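Local coordinates for blue copper protein (Hyphomicrobium denitrificans, PDB 3EF4) that probably carries electrons in the bacterial periplasm, using a single bound copper ion as its redox centre, at residues G14-F19 / K112-G117; E48-G53 / V65-E70; L77-A80 / G86-V89; P81-G86 / K103-T108. One frame throughout, in Å; residues are numbered along the deposited sequence.

Contact 1: G14-F19 / K112-G117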
# COMPACT_ATOMS: atom_id res chain seq x y z
N GLY A 14 -14.68 8.92 7.71
CA GLY A 14 -15.84 8.31 7.08
C GLY A 14 -15.47 7.42 5.93
O GLY A 14 -16.39 6.74 5.41
N ASN A 15 -14.18 7.40 5.54
CA ASN A 15 -13.86 6.58 4.36
C ASN A 15 -13.86 5.09 4.73
O ASN A 15 -13.24 4.75 5.74
CB ASN A 15 -12.54 7.02 3.73
CG ASN A 15 -12.44 8.52 3.45
OD1 ASN A 15 -13.15 9.11 2.64
ND2 ASN A 15 -11.49 9.13 4.15
N THR A 16 -14.52 4.28 3.92
CA THR A 16 -14.53 2.83 4.19
C THR A 16 -13.49 2.03 3.38
O THR A 16 -13.10 2.34 2.27
CB THR A 16 -15.88 2.20 3.87
OG1 THR A 16 -16.11 2.45 2.47
CG2 THR A 16 -16.99 2.81 4.74
N MET A 17 -13.08 0.92 3.99
CA MET A 17 -12.13 -0.07 3.51
C MET A 17 -10.81 0.64 3.16
O MET A 17 -10.44 0.86 2.02
CB MET A 17 -12.65 -0.84 2.31
CG MET A 17 -14.04 -1.35 2.51
SD MET A 17 -14.12 -2.43 3.96
CE MET A 17 -15.77 -3.10 3.72
N VAL A 18 -10.13 1.01 4.21
CA VAL A 18 -8.94 1.80 4.08
C VAL A 18 -7.74 1.23 4.80
O VAL A 18 -7.84 0.65 5.88
CB VAL A 18 -9.17 3.25 4.59
CG1 VAL A 18 -10.30 3.89 3.82
CG2 VAL A 18 -9.48 3.26 6.06
N PHE A 19 -6.58 1.46 4.18
CA PHE A 19 -5.33 1.39 4.89
C PHE A 19 -5.03 2.76 5.49
O PHE A 19 -5.15 3.77 4.78
CB PHE A 19 -4.21 0.99 3.91
CG PHE A 19 -4.22 -0.43 3.45
CD1 PHE A 19 -3.86 -1.50 4.24
CD2 PHE A 19 -4.59 -0.72 2.15
CE1 PHE A 19 -3.87 -2.79 3.76
CE2 PHE A 19 -4.58 -1.99 1.66
CZ PHE A 19 -4.22 -3.06 2.48
N LYS A 112 -8.70 3.45 -8.25
CA LYS A 112 -8.09 4.52 -9.02
C LYS A 112 -8.13 5.82 -8.23
O LYS A 112 -7.12 6.54 -8.14
CB LYS A 112 -8.81 4.65 -10.38
CG LYS A 112 -8.30 5.78 -11.27
CD LYS A 112 -9.04 5.85 -12.58
CE LYS A 112 -8.34 6.54 -13.71
NZ LYS A 112 -9.22 6.34 -14.92
N LYS A 113 -9.25 6.16 -7.66
CA LYS A 113 -9.38 7.38 -6.88
C LYS A 113 -8.40 7.37 -5.74
O LYS A 113 -7.67 8.34 -5.52
CB LYS A 113 -10.81 7.50 -6.35
CG LYS A 113 -11.00 8.73 -5.48
CD LYS A 113 -12.48 8.88 -5.06
CE LYS A 113 -12.51 10.05 -4.08
N ARG A 114 -8.37 6.29 -4.98
CA ARG A 114 -7.53 6.28 -3.79
C ARG A 114 -6.06 6.22 -4.15
O ARG A 114 -5.26 6.94 -3.53
CB ARG A 114 -7.93 5.12 -2.90
CG ARG A 114 -9.42 5.25 -2.47
CD ARG A 114 -9.44 5.26 -1.00
NE ARG A 114 -10.83 5.32 -0.50
CZ ARG A 114 -11.47 4.33 0.10
NH1 ARG A 114 -12.71 4.56 0.54
NH2 ARG A 114 -10.97 3.11 0.31
N LEU A 115 -5.69 5.40 -5.12
CA LEU A 115 -4.28 5.34 -5.51
C LEU A 115 -3.85 6.69 -6.09
O LEU A 115 -2.74 7.12 -5.83
CB LEU A 115 -4.05 4.20 -6.50
CG LEU A 115 -2.59 4.02 -6.97
CD1 LEU A 115 -1.61 3.81 -5.83
CD2 LEU A 115 -2.56 2.84 -7.93
N ASP A 116 -4.68 7.37 -6.87
CA ASP A 116 -4.29 8.65 -7.39
C ASP A 116 -4.02 9.63 -6.26
O ASP A 116 -3.08 10.43 -6.32
CB ASP A 116 -5.35 9.20 -8.33
CG ASP A 116 -5.32 8.60 -9.71
OD1 ASP A 116 -4.49 7.72 -9.99
OD2 ASP A 116 -6.22 8.99 -10.51
N GLY A 117 -4.85 9.61 -5.22
CA GLY A 117 -4.61 10.45 -4.06
C GLY A 117 -3.28 10.16 -3.38
O GLY A 117 -2.61 11.08 -2.91
O HOH W 1 -13.43 7.59 0.67
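R114 reaches out of the C-terminal helix 109-119 of this cupredoxin and closes its guanidinium on the backbone of T16 and M17, where the chain turns a corner as it enters strand 18-26. Polar contacts dominate. NH1 and NH2 of R114 both donate to T16 O, at 2.8 Å and 3.0 Å, and this end-on grip brings the acceptor close to the guanidinium plane; the N-H...O angles of 145° and 138° are bent, as expected when two donors share one oxygen. NH2 of R114 also makes a weak bond to M17 O at 2.9 Å, again at the edge of the group. Outside the two segments, the same nitrogen has a weak bond to G86 O. The side chain bends at chi2 (-123°), well off a staggered value, on its way to the two carbonyls. Van der Waals contacts are slighter: V18 CG1 lies 3.6 Å above one guanidinium face, offset toward its rim, and the N15 CB atom approaches R114 NH1 obliquely at 4.0 Å. A leucine in place of R114 would probably deprive T16 O of both its arginine donors and loosen the tie between helix and loop. Solvent completes the contact: one water donates to N15 OD1 and accepts from R114 NH1 at 3.1 Å.

Contact 2: E48-G53 / V65-E70. With PO4 (phosphate ion), chain G.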
# COMPACT_ATOMS: atom_id res chain seq x y z
N GLU A 48 1.02 -6.65 -10.52
CA GLU A 48 1.14 -6.08 -11.86
C GLU A 48 1.91 -4.78 -11.86
O GLU A 48 2.31 -4.34 -12.93
CB GLU A 48 -0.27 -5.95 -12.46
CG GLU A 48 -1.00 -7.28 -12.55
CD GLU A 48 -1.58 -7.86 -11.26
OE1 GLU A 48 -1.69 -7.25 -10.13
OE2 GLU A 48 -1.89 -9.07 -11.39
N VAL A 49 2.11 -4.19 -10.67
CA VAL A 49 2.88 -2.93 -10.59
C VAL A 49 4.04 -3.03 -9.59
O VAL A 49 4.83 -2.07 -9.47
CB VAL A 49 1.91 -1.75 -10.31
CG1 VAL A 49 1.43 -1.77 -8.88
CG2 VAL A 49 2.45 -0.38 -10.65
N TRP A 50 4.18 -4.14 -8.89
CA TRP A 50 5.26 -4.31 -7.90
C TRP A 50 6.62 -4.25 -8.55
O TRP A 50 6.72 -4.80 -9.66
CB TRP A 50 5.06 -5.61 -7.21
CG TRP A 50 5.83 -5.89 -5.98
CD1 TRP A 50 6.94 -6.66 -5.86
CD2 TRP A 50 5.57 -5.39 -4.67
NE1 TRP A 50 7.37 -6.68 -4.57
CE2 TRP A 50 6.54 -5.91 -3.81
CE3 TRP A 50 4.56 -4.54 -4.13
CZ2 TRP A 50 6.58 -5.63 -2.46
CZ3 TRP A 50 4.62 -4.28 -2.79
CH2 TRP A 50 5.59 -4.81 -1.96
N PRO A 51 7.61 -3.64 -7.93
CA PRO A 51 8.92 -3.49 -8.56
C PRO A 51 9.52 -4.83 -8.93
O PRO A 51 9.47 -5.87 -8.22
CB PRO A 51 9.73 -2.73 -7.53
CG PRO A 51 8.74 -1.92 -6.77
CD PRO A 51 7.61 -2.90 -6.66
N GLU A 52 10.19 -4.73 -10.08
CA GLU A 52 10.79 -5.85 -10.71
C GLU A 52 11.77 -6.48 -9.77
O GLU A 52 12.63 -5.77 -9.18
CB GLU A 52 11.49 -5.41 -12.03
CG GLU A 52 11.47 -6.62 -13.01
CD GLU A 52 12.72 -7.46 -12.77
OE1 GLU A 52 12.77 -8.61 -13.17
OE2 GLU A 52 13.62 -6.87 -12.10
N GLY A 53 11.57 -7.81 -9.65
CA GLY A 53 12.61 -8.55 -8.96
C GLY A 53 12.55 -8.49 -7.46
O GLY A 53 13.30 -9.20 -6.78
N VAL A 65 1.11 -8.70 8.48
CA VAL A 65 2.18 -9.01 7.54
C VAL A 65 3.11 -7.81 7.46
O VAL A 65 2.70 -6.67 7.67
CB VAL A 65 1.58 -9.36 6.17
CG1 VAL A 65 0.95 -8.16 5.46
CG2 VAL A 65 2.64 -9.99 5.26
N VAL A 66 4.36 -8.08 7.17
CA VAL A 66 5.40 -7.07 7.02
C VAL A 66 5.87 -6.97 5.60
O VAL A 66 5.97 -7.95 4.85
CB VAL A 66 6.48 -7.49 8.05
CG1 VAL A 66 7.58 -8.31 7.41
CG2 VAL A 66 7.08 -6.31 8.81
N PHE A 67 6.19 -5.74 5.24
CA PHE A 67 6.96 -5.38 4.07
C PHE A 67 8.34 -4.90 4.56
O PHE A 67 8.40 -3.94 5.35
CB PHE A 67 6.31 -4.28 3.24
CG PHE A 67 7.18 -3.71 2.14
CD1 PHE A 67 7.34 -2.33 2.05
CD2 PHE A 67 7.82 -4.49 1.22
CE1 PHE A 67 8.11 -1.74 1.08
CE2 PHE A 67 8.61 -3.88 0.25
CZ PHE A 67 8.74 -2.53 0.16
N ASN A 68 9.37 -5.55 4.13
CA ASN A 68 10.73 -5.16 4.50
C ASN A 68 11.25 -4.22 3.43
O ASN A 68 11.63 -4.64 2.35
CB ASN A 68 11.62 -6.39 4.64
CG ASN A 68 11.20 -7.35 5.72
OD1 ASN A 68 11.11 -8.57 5.48
ND2 ASN A 68 10.93 -6.82 6.85
N ALA A 69 11.22 -2.93 3.68
CA ALA A 69 11.61 -1.94 2.70
C ALA A 69 13.10 -2.02 2.47
O ALA A 69 13.82 -1.92 3.46
CB ALA A 69 11.17 -0.57 3.21
N GLU A 70 13.54 -2.25 1.23
CA GLU A 70 14.96 -2.42 0.94
C GLU A 70 15.39 -1.65 -0.29
O GLU A 70 16.28 -0.81 -0.20
CB GLU A 70 15.29 -3.91 0.81
CG GLU A 70 15.11 -4.70 2.08
CD GLU A 70 16.04 -4.30 3.21
OE1 GLU A 70 17.14 -3.85 2.87
OE2 GLU A 70 15.65 -4.48 4.38
P PO4 G . 9.67 -1.24 -11.69
O1 PO4 G . 10.95 -0.63 -12.37
O2 PO4 G . 8.37 -0.65 -12.43
O3 PO4 G . 9.66 -2.80 -11.84
O4 PO4 G . 9.60 -0.80 -10.19
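W50 and F67 extend from opposite directions and meet through their rings, W50 from the loop after strand 44-45 and F67 from strand 65-68. Their backbones stay far apart, with the nearest CA atoms, those of W50 and F67, separated by 12.1 Å, so the side chains span the gap. Both do so in extended form: CG lies opposite the backbone N in W50 (chi1 -167°) and likewise in F67 (chi1 170°), which carries each ring across toward the other. The benzo end of the indole turns its edge to the face of F67 in an offset edge-to-face pair, centroids 5.4 Å apart and planes at 72°. Closest are W50 CZ2 and F67 CE2, at 3.8 Å, while W50 CH2 lies 3.9 Å from F67 CD2. Each ring has a neighbour on one face: the proline carbon P51 CD lies 3.5 Å above the W50 indole, offset toward its rim, and the backbone A69 N lies over the centre of F67. W50 NE1, on the pyrrole side, makes weak bonds to V54 O and A55 O. Y75 meets both rings, edge-to-face with W50, so the pair belongs to an aromatic cluster in the core of the cupredoxin beta sandwich, away from the copper.

Contact 3: L77-A80 / G86-V89. With CU (copper (II) ion), chain D; PO4 (phosphate ion), chain H.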
# COMPACT_ATOMS: atom_id res chain seq x y z
N LEU A 77 0.31 -1.93 -2.50
CA LEU A 77 -0.33 -3.11 -1.92
C LEU A 77 -1.83 -2.90 -1.94
O LEU A 77 -2.33 -1.80 -1.91
CB LEU A 77 0.18 -3.43 -0.53
CG LEU A 77 1.66 -3.73 -0.39
CD1 LEU A 77 2.47 -2.49 -0.15
CD2 LEU A 77 1.91 -4.75 0.73
N LYS A 78 -2.55 -4.04 -1.96
CA LYS A 78 -3.96 -4.06 -1.88
C LYS A 78 -4.43 -4.99 -0.76
O LYS A 78 -3.71 -5.84 -0.32
CB LYS A 78 -4.59 -4.55 -3.22
CG LYS A 78 -4.18 -5.97 -3.58
CD LYS A 78 -4.86 -6.43 -4.88
CE LYS A 78 -4.29 -7.79 -5.29
NZ LYS A 78 -4.89 -8.29 -6.55
N CYS A 79 -5.70 -4.80 -0.41
CA CYS A 79 -6.47 -5.77 0.35
C CYS A 79 -7.28 -6.56 -0.66
O CYS A 79 -8.03 -5.96 -1.44
CB CYS A 79 -7.36 -5.09 1.36
SG CYS A 79 -8.57 -6.20 2.08
N ALA A 80 -7.09 -7.88 -0.70
CA ALA A 80 -7.70 -8.66 -1.76
C ALA A 80 -9.22 -8.51 -1.81
O ALA A 80 -9.74 -8.20 -2.90
CB ALA A 80 -7.35 -10.14 -1.62
N GLY A 86 -11.52 0.29 -3.08
CA GLY A 86 -10.58 1.35 -2.79
C GLY A 86 -9.50 1.02 -1.80
O GLY A 86 -8.73 1.92 -1.46
N MET A 87 -9.38 -0.22 -1.31
CA MET A 87 -8.44 -0.50 -0.24
C MET A 87 -7.06 -0.83 -0.84
O MET A 87 -6.73 -1.94 -1.19
CB MET A 87 -8.96 -1.62 0.65
CG MET A 87 -8.17 -1.69 1.96
SD MET A 87 -9.13 -2.53 3.25
CE MET A 87 -7.85 -2.55 4.53
N VAL A 88 -6.29 0.25 -0.99
CA VAL A 88 -5.01 0.31 -1.64
C VAL A 88 -4.07 1.20 -0.84
O VAL A 88 -4.55 2.18 -0.23
CB VAL A 88 -5.10 0.72 -3.12
CG1 VAL A 88 -5.64 2.14 -3.29
CG2 VAL A 88 -3.78 0.59 -3.84
N VAL A 89 -2.80 0.92 -0.82
CA VAL A 89 -1.79 1.68 -0.08
C VAL A 89 -0.55 1.77 -0.93
O VAL A 89 -0.21 0.86 -1.69
CB VAL A 89 -1.53 1.03 1.29
CG1 VAL A 89 -1.09 -0.44 1.15
CG2 VAL A 89 -0.52 1.81 2.12
CU CU D . -9.87 -4.93 3.33
P PO4 H . -5.15 -12.24 -5.55
O1 PO4 H . -6.57 -11.90 -4.99
O2 PO4 H . -4.55 -10.97 -6.30
O3 PO4 H . -4.17 -12.61 -4.35
O4 PO4 H . -5.23 -13.44 -6.57
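L77 and V89 face each other through peptide groups, the flat groups of this contact, since none of its side chains carries a ring or a planar polar end. Each peptide both gives and takes: V89 N donates to L77 O and L77 N to V89 O, both bonds measuring 3.0 Å. This reciprocal exchange defines an antiparallel hydrogen-bonded pair in the beta hairpin of strands 73-78 and 88-93, whose connecting loop carries the C-terminal copper ligands of the cupredoxin fold. K78 and V88 follow as the non-hydrogen-bonded pair, where V88 CA makes a CH...O contact with L77 O. One bond further, C79 N donates to M87 O at 3.1 Å.

The side chains separate by face. L77 CB packs on V89 CG1 at 3.7 Å, on the face opposite K78 and V88. From K78 an extended chain runs away to a phosphate, probably from the crystallisation liquor, with NZ 2.7 Å from its O2.

Beyond the paired strands, C79 and M87 turn toward the metal together. SG of C79 lies opposite its backbone N (chi1 168°), and the M87 chain is extended throughout, so the thiolate and the thioether converge while C79 CB packs 3.5 Å from M87 CG. H41 and H82 supply the other two ligands. Copper is bound by C79 SG at 2.2 Å and by M87 SD at 2.5 Å.

Contact 4: P81-G86 / K103-T108. With CU (copper (II) ion), chain D.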
# COMPACT_ATOMS: atom_id res chain seq x y z
N PRO A 81 -9.99 -8.71 -0.77
CA PRO A 81 -11.42 -8.55 -0.93
C PRO A 81 -11.91 -7.13 -1.13
O PRO A 81 -13.03 -6.96 -1.59
CB PRO A 81 -11.95 -9.11 0.41
CG PRO A 81 -10.85 -8.88 1.37
CD PRO A 81 -9.58 -9.17 0.59
N HIS A 82 -11.09 -6.14 -0.75
CA HIS A 82 -11.57 -4.77 -0.82
C HIS A 82 -10.88 -3.87 -1.82
O HIS A 82 -11.13 -2.68 -1.85
CB HIS A 82 -11.55 -4.11 0.56
CG HIS A 82 -12.39 -4.84 1.56
ND1 HIS A 82 -11.81 -5.17 2.77
CD2 HIS A 82 -13.66 -5.25 1.57
CE1 HIS A 82 -12.75 -5.80 3.47
NE2 HIS A 82 -13.86 -5.88 2.74
N TYR A 83 -10.04 -4.44 -2.68
CA TYR A 83 -9.34 -3.59 -3.65
C TYR A 83 -10.27 -2.78 -4.50
O TYR A 83 -10.09 -1.58 -4.69
CB TYR A 83 -8.47 -4.45 -4.54
CG TYR A 83 -7.47 -3.73 -5.40
CD1 TYR A 83 -6.82 -2.58 -5.02
CD2 TYR A 83 -7.14 -4.26 -6.64
CE1 TYR A 83 -5.90 -1.97 -5.83
CE2 TYR A 83 -6.21 -3.65 -7.47
CZ TYR A 83 -5.59 -2.49 -7.06
OH TYR A 83 -4.66 -1.86 -7.83
N GLY A 84 -11.34 -3.43 -4.97
CA GLY A 84 -12.34 -2.75 -5.74
C GLY A 84 -13.11 -1.70 -5.03
O GLY A 84 -13.73 -0.80 -5.64
N MET A 85 -13.12 -1.72 -3.71
CA MET A 85 -13.72 -0.73 -2.85
C MET A 85 -12.71 0.33 -2.48
O MET A 85 -12.98 1.17 -1.65
CB MET A 85 -14.28 -1.40 -1.59
CG MET A 85 -15.57 -2.17 -1.83
SD MET A 85 -16.21 -3.26 -0.55
CE MET A 85 -15.47 -4.72 -1.08
N GLY A 86 -11.52 0.29 -3.08
CA GLY A 86 -10.58 1.35 -2.79
C GLY A 86 -9.50 1.02 -1.80
O GLY A 86 -8.73 1.92 -1.46
N LYS A 103 2.20 5.70 -12.23
CA LYS A 103 1.18 6.54 -12.86
C LYS A 103 0.59 5.85 -14.10
O LYS A 103 -0.60 6.12 -14.35
CB LYS A 103 1.78 7.86 -13.28
CG LYS A 103 2.16 8.73 -12.10
CD LYS A 103 2.59 10.08 -12.64
CE LYS A 103 2.52 11.17 -11.59
NZ LYS A 103 2.93 12.48 -12.18
N GLU A 104 1.33 4.99 -14.79
CA GLU A 104 0.87 4.28 -16.00
C GLU A 104 -0.07 3.15 -15.63
O GLU A 104 -0.82 2.66 -16.46
CB GLU A 104 2.03 3.71 -16.84
CG GLU A 104 2.70 4.65 -17.82
CD GLU A 104 3.95 4.06 -18.46
OE1 GLU A 104 3.90 3.90 -19.72
OE2 GLU A 104 4.94 3.78 -17.70
N TYR A 105 -0.05 2.68 -14.38
CA TYR A 105 -0.88 1.54 -13.98
C TYR A 105 -2.33 1.91 -14.00
O TYR A 105 -2.76 2.95 -13.47
CB TYR A 105 -0.43 1.08 -12.61
CG TYR A 105 -1.33 0.03 -12.02
CD1 TYR A 105 -2.06 0.32 -10.87
CD2 TYR A 105 -1.48 -1.24 -12.59
CE1 TYR A 105 -2.89 -0.61 -10.28
CE2 TYR A 105 -2.32 -2.17 -12.01
CZ TYR A 105 -3.04 -1.85 -10.86
OH TYR A 105 -3.90 -2.78 -10.27
N LYS A 106 -3.13 1.07 -14.67
CA LYS A 106 -4.53 1.32 -14.87
C LYS A 106 -5.28 0.69 -13.74
O LYS A 106 -5.54 -0.49 -13.59
CB LYS A 106 -4.99 0.74 -16.25
N ALA A 107 -5.67 1.53 -12.82
CA ALA A 107 -6.60 1.16 -11.77
C ALA A 107 -7.96 1.70 -12.23
O ALA A 107 -8.04 2.60 -13.10
CB ALA A 107 -6.26 1.68 -10.40
N THR A 108 -9.02 1.19 -11.63
CA THR A 108 -10.29 1.82 -11.99
C THR A 108 -11.08 2.14 -10.74
O THR A 108 -10.77 1.74 -9.59
CB THR A 108 -11.10 0.94 -12.95
OG1 THR A 108 -11.46 -0.28 -12.27
CG2 THR A 108 -10.32 0.53 -14.21
CU CU D . -9.87 -4.93 3.33
O HOH W 2 -11.93 0.09 -7.52
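Y83 and Y105 point their phenol groups at each other from opposite directions, and their hydroxyls join in one hydrogen bond, OH to OH 2.7 Å. Each oxygen lies at the edge of the other ring and in its plane, so the rings meet through their hydroxyl-bearing edges and do not stack. The approach is lopsided: Y83 OH sits on the CE1 side of Y105, 3.3 Å from that carbon, and Y105 OH leans to the CE2 side of Y83 at 3.7 Å. In both residues CG stands opposite the backbone N (chi1 -168° in Y83, 172° in Y105), which lets the rings reach across from loop to loop. A water gives a second bridge, donating to G84 O at 2.8 Å and to T108 O at 2.9 Å. H82, next to Y83, binds copper through ND1 at 2.0 Å; the tyrosine pair thus joins a loop that carries a ligand to the segment between helices 99-104 and 109-119. A phenylalanine in place of Y83 would probably leave the Y105 hydroxyl without this partner and the water as the main polar link. Either phenol could be the donor; the bond therefore needs a proton on at least one of them and depends on no formal charge.

Contacts 1, 3 and 4 cluster round the copper site, their centres 8 to 9 Å apart, whereas contact 2 lies about 20 Å from contact 1, centre to centre, on the other side of the chain's centre. Contacts 3 and 4 share G86 and between them supply three copper ligands, with M87 N 3.1 Å from H82 O in a probable hydrogen bond. Contact 1 reaches the same region: the M17 side chain lies about 5 Å from the copper, M17 CE packs 3.5 Å from H82 NE2, and R114 NH2 lies 3.1 Å from G86 O. Contact 2 reaches this group by packing alone, W50 CZ3 to L77 CD1 and V49 CG2 to Y105 CB, both 3.8 Å.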